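Local structure of putative modification methylase (Thermus thermophilus, 2ZIF) at residues V44-P49 and L240-G245. The protein probably transfers a methyl group from S-adenosylmethionine to the N4 amino group of cytosine in DNA. Numbering follows the deposited sequence.
Sequences VVTSPP and LDPFAG. With SAM (S-adenosylmethionine), chain D.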
loop_
_atom_site.group_PDB
_atom_site.type_symbol
_atom_site.label_atom_id
_atom_site.label_comp_id
_atom_site.label_asym_id
_atom_site.label_seq_id
_atom_site.Cartn_x
_atom_site.Cartn_y
_atom_site.Cartn_z
ATOM N N VAL B 44 -10.659 -16.571 0.199
ATOM C CA VAL B 44 -10.941 -15.907 1.465
ATOM C C VAL B 44 -11.067 -14.387 1.257
ATOM O O VAL B 44 -10.142 -13.742 0.770
ATOM C CB VAL B 44 -9.839 -16.150 2.509
ATOM C CG1 VAL B 44 -10.049 -15.226 3.707
ATOM C CG2 VAL B 44 -9.859 -17.606 2.964
ATOM N N VAL B 45 -12.228 -13.829 1.588
ATOM C CA VAL B 45 -12.421 -12.384 1.509
ATOM C C VAL B 45 -12.796 -11.936 2.918
ATOM O O VAL B 45 -13.742 -12.462 3.522
ATOM C CB VAL B 45 -13.557 -11.971 0.564
ATOM C CG1 VAL B 45 -13.659 -10.443 0.544
ATOM C CG2 VAL B 45 -13.299 -12.507 -0.830
ATOM N N THR B 46 -12.060 -10.966 3.445
ATOM C CA THR B 46 -12.333 -10.508 4.793
ATOM C C THR B 46 -11.717 -9.156 5.096
ATOM O O THR B 46 -10.917 -8.623 4.327
ATOM C CB THR B 46 -11.794 -11.536 5.832
ATOM O OG1 THR B 46 -12.169 -11.137 7.163
ATOM C CG2 THR B 46 -10.269 -11.625 5.747
ATOM N N SER B 47 -12.097 -8.620 6.244
ATOM C CA SER B 47 -11.602 -7.348 6.722
ATOM C C SER B 47 -11.220 -7.590 8.179
ATOM O O SER B 47 -12.066 -7.924 9.005
ATOM C CB SER B 47 -12.706 -6.299 6.622
ATOM O OG SER B 47 -12.161 -4.998 6.657
ATOM N N PRO B 48 -9.939 -7.429 8.515
ATOM C CA PRO B 48 -9.536 -7.657 9.902
ATOM C C PRO B 48 -10.289 -6.770 10.887
ATOM O O PRO B 48 -10.787 -5.705 10.528
ATOM C CB PRO B 48 -8.043 -7.361 9.878
ATOM C CG PRO B 48 -7.947 -6.301 8.840
ATOM C CD PRO B 48 -8.859 -6.787 7.748
ATOM N N PRO B 49 -10.392 -7.215 12.147
ATOM C CA PRO B 49 -11.083 -6.468 13.198
ATOM C C PRO B 49 -10.447 -5.124 13.551
ATOM O O PRO B 49 -9.246 -4.923 13.389
ATOM C CB PRO B 49 -11.097 -7.452 14.376
ATOM C CG PRO B 49 -9.939 -8.362 14.098
ATOM C CD PRO B 49 -10.026 -8.563 12.616
ATOM N N LEU B 240 -14.283 -18.143 2.146
ATOM C CA LEU B 240 -14.119 -17.993 3.585
ATOM C C LEU B 240 -13.908 -16.566 4.073
ATOM O O LEU B 240 -13.218 -15.777 3.439
ATOM C CB LEU B 240 -12.922 -18.826 4.052
ATOM C CG LEU B 240 -12.831 -19.396 5.474
ATOM C CD1 LEU B 240 -11.422 -19.938 5.670
ATOM C CD2 LEU B 240 -13.122 -18.366 6.527
ATOM N N ASP B 241 -14.515 -16.255 5.214
ATOM C CA ASP B 241 -14.347 -14.971 5.875
ATOM C C ASP B 241 -14.263 -15.335 7.353
ATOM O O ASP B 241 -15.280 -15.638 7.980
ATOM C CB ASP B 241 -15.543 -14.038 5.656
ATOM C CG ASP B 241 -15.294 -12.646 6.220
ATOM O OD1 ASP B 241 -14.473 -12.534 7.154
ATOM O OD2 ASP B 241 -15.916 -11.668 5.742
ATOM N N PRO B 242 -13.049 -15.319 7.929
ATOM C CA PRO B 242 -12.882 -15.661 9.345
ATOM C C PRO B 242 -13.408 -14.577 10.290
ATOM O O PRO B 242 -13.526 -14.803 11.492
ATOM C CB PRO B 242 -11.368 -15.841 9.493
ATOM C CG PRO B 242 -10.847 -15.919 8.092
ATOM C CD PRO B 242 -11.751 -15.001 7.328
ATOM N N PHE B 243 -13.706 -13.403 9.744
ATOM C CA PHE B 243 -14.206 -12.281 10.536
ATOM C C PHE B 243 -15.497 -11.789 9.897
ATOM O O PHE B 243 -15.610 -10.630 9.527
ATOM C CB PHE B 243 -13.170 -11.155 10.537
ATOM C CG PHE B 243 -11.819 -11.578 11.020
ATOM C CD1 PHE B 243 -10.734 -11.592 10.156
ATOM C CD2 PHE B 243 -11.630 -11.978 12.337
ATOM C CE1 PHE B 243 -9.476 -11.994 10.587
ATOM C CE2 PHE B 243 -10.369 -12.387 12.786
ATOM C CZ PHE B 243 -9.290 -12.393 11.906
ATOM N N ALA B 244 -16.467 -12.686 9.788
ATOM C CA ALA B 244 -17.739 -12.410 9.136
ATOM C C ALA B 244 -18.606 -11.242 9.592
ATOM O O ALA B 244 -19.295 -10.647 8.772
ATOM C CB ALA B 244 -18.574 -13.686 9.127
ATOM N N GLY B 245 -18.602 -10.912 10.879
ATOM C CA GLY B 245 -19.442 -9.812 11.326
ATOM C C GLY B 245 -20.887 -10.038 10.893
ATOM O O GLY B 245 -21.486 -11.048 11.247
HETATM N N SAM D . -17.183 -7.089 6.569
HETATM C CA SAM D . -17.817 -7.691 7.748
HETATM C C SAM D . -19.350 -7.624 7.853
HETATM O O SAM D . -19.867 -7.655 8.974
HETATM O OXT SAM D . -19.990 -7.553 6.797
HETATM C CB SAM D . -17.263 -7.096 9.070
HETATM C CG SAM D . -15.813 -7.967 9.637
HETATM S SD SAM D . -15.128 -6.995 11.038
HETATM C CE SAM D . -14.006 -5.797 10.246
HETATM C "C5'" SAM D . -14.104 -8.152 11.969
HETATM C "C4'" SAM D . -14.889 -9.206 12.765
HETATM O "O4'" SAM D . -14.015 -10.100 13.425
HETATM C "C3'" SAM D . -15.846 -8.655 13.842
HETATM O "O3'" SAM D . -17.213 -8.896 13.533
HETATM C "C2'" SAM D . -15.290 -9.225 15.145
HETATM O "O2'" SAM D . -16.323 -9.681 16.021
HETATM C "C1'" SAM D . -14.563 -10.483 14.662
HETATM N N9 SAM D . -13.421 -10.939 15.474
HETATM C C8 SAM D . -12.484 -10.281 16.196
HETATM N N7 SAM D . -11.594 -11.093 16.783
HETATM C C5 SAM D . -11.967 -12.391 16.422
HETATM C C6 SAM D . -11.526 -13.691 16.640
HETATM N N6 SAM D . -10.430 -13.956 17.400
HETATM N N1 SAM D . -12.185 -14.768 16.088
HETATM C C2 SAM D . -13.280 -14.559 15.324
HETATM N N3 SAM D . -13.772 -13.331 15.063
HETATM C C4 SAM D . -13.110 -12.278 15.609
HETATM O O HOH W 1 -14.825 -9.127 7.126
#
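P49 lays its CD over the centre of the F243 ring, 3.6 Å from the centroid and 5° off the ring normal. This is a CH-pi contact. F243 CG lies anti to its own carbonyl carbon (chi1 -56°), which brings a face of the ring against P49 CD. At the ring edge, T46 OG1 comes within 3.4 Å of F243 CD1. The same hydroxyl donates to D241 OD1 at 2.7 Å, from above the carboxylate plane. F243 N meets this oxygen from the opposite face at 2.8 Å, closing an Asx turn. A lysine in place of D241 would probably leave the T46 hydroxyl and F243 N without their shared acceptor and free the turn to shift. Further back, parallel strands 41-46 and 238-241 pair in the central sheet of the Rossmann-like methyltransferase fold. V45 N bonds to L240 O at 2.9 Å, and V44 CG2 packs alongside L240 CB. At the strand ends sit two motifs of the family, SPP at 47-49 and DPFAG at 241-245. Both border the S-adenosylmethionine. P49 CB touches SAM C8 of the adenine, while S47 O and P48 O lie near the methyl carbon CE. One water accepts from S47 N at 2.9 Å and also from SAM N. T249 OG1 lies within hydrogen-bonding reach of both D241 OD2 and V45 O, which must share its single proton.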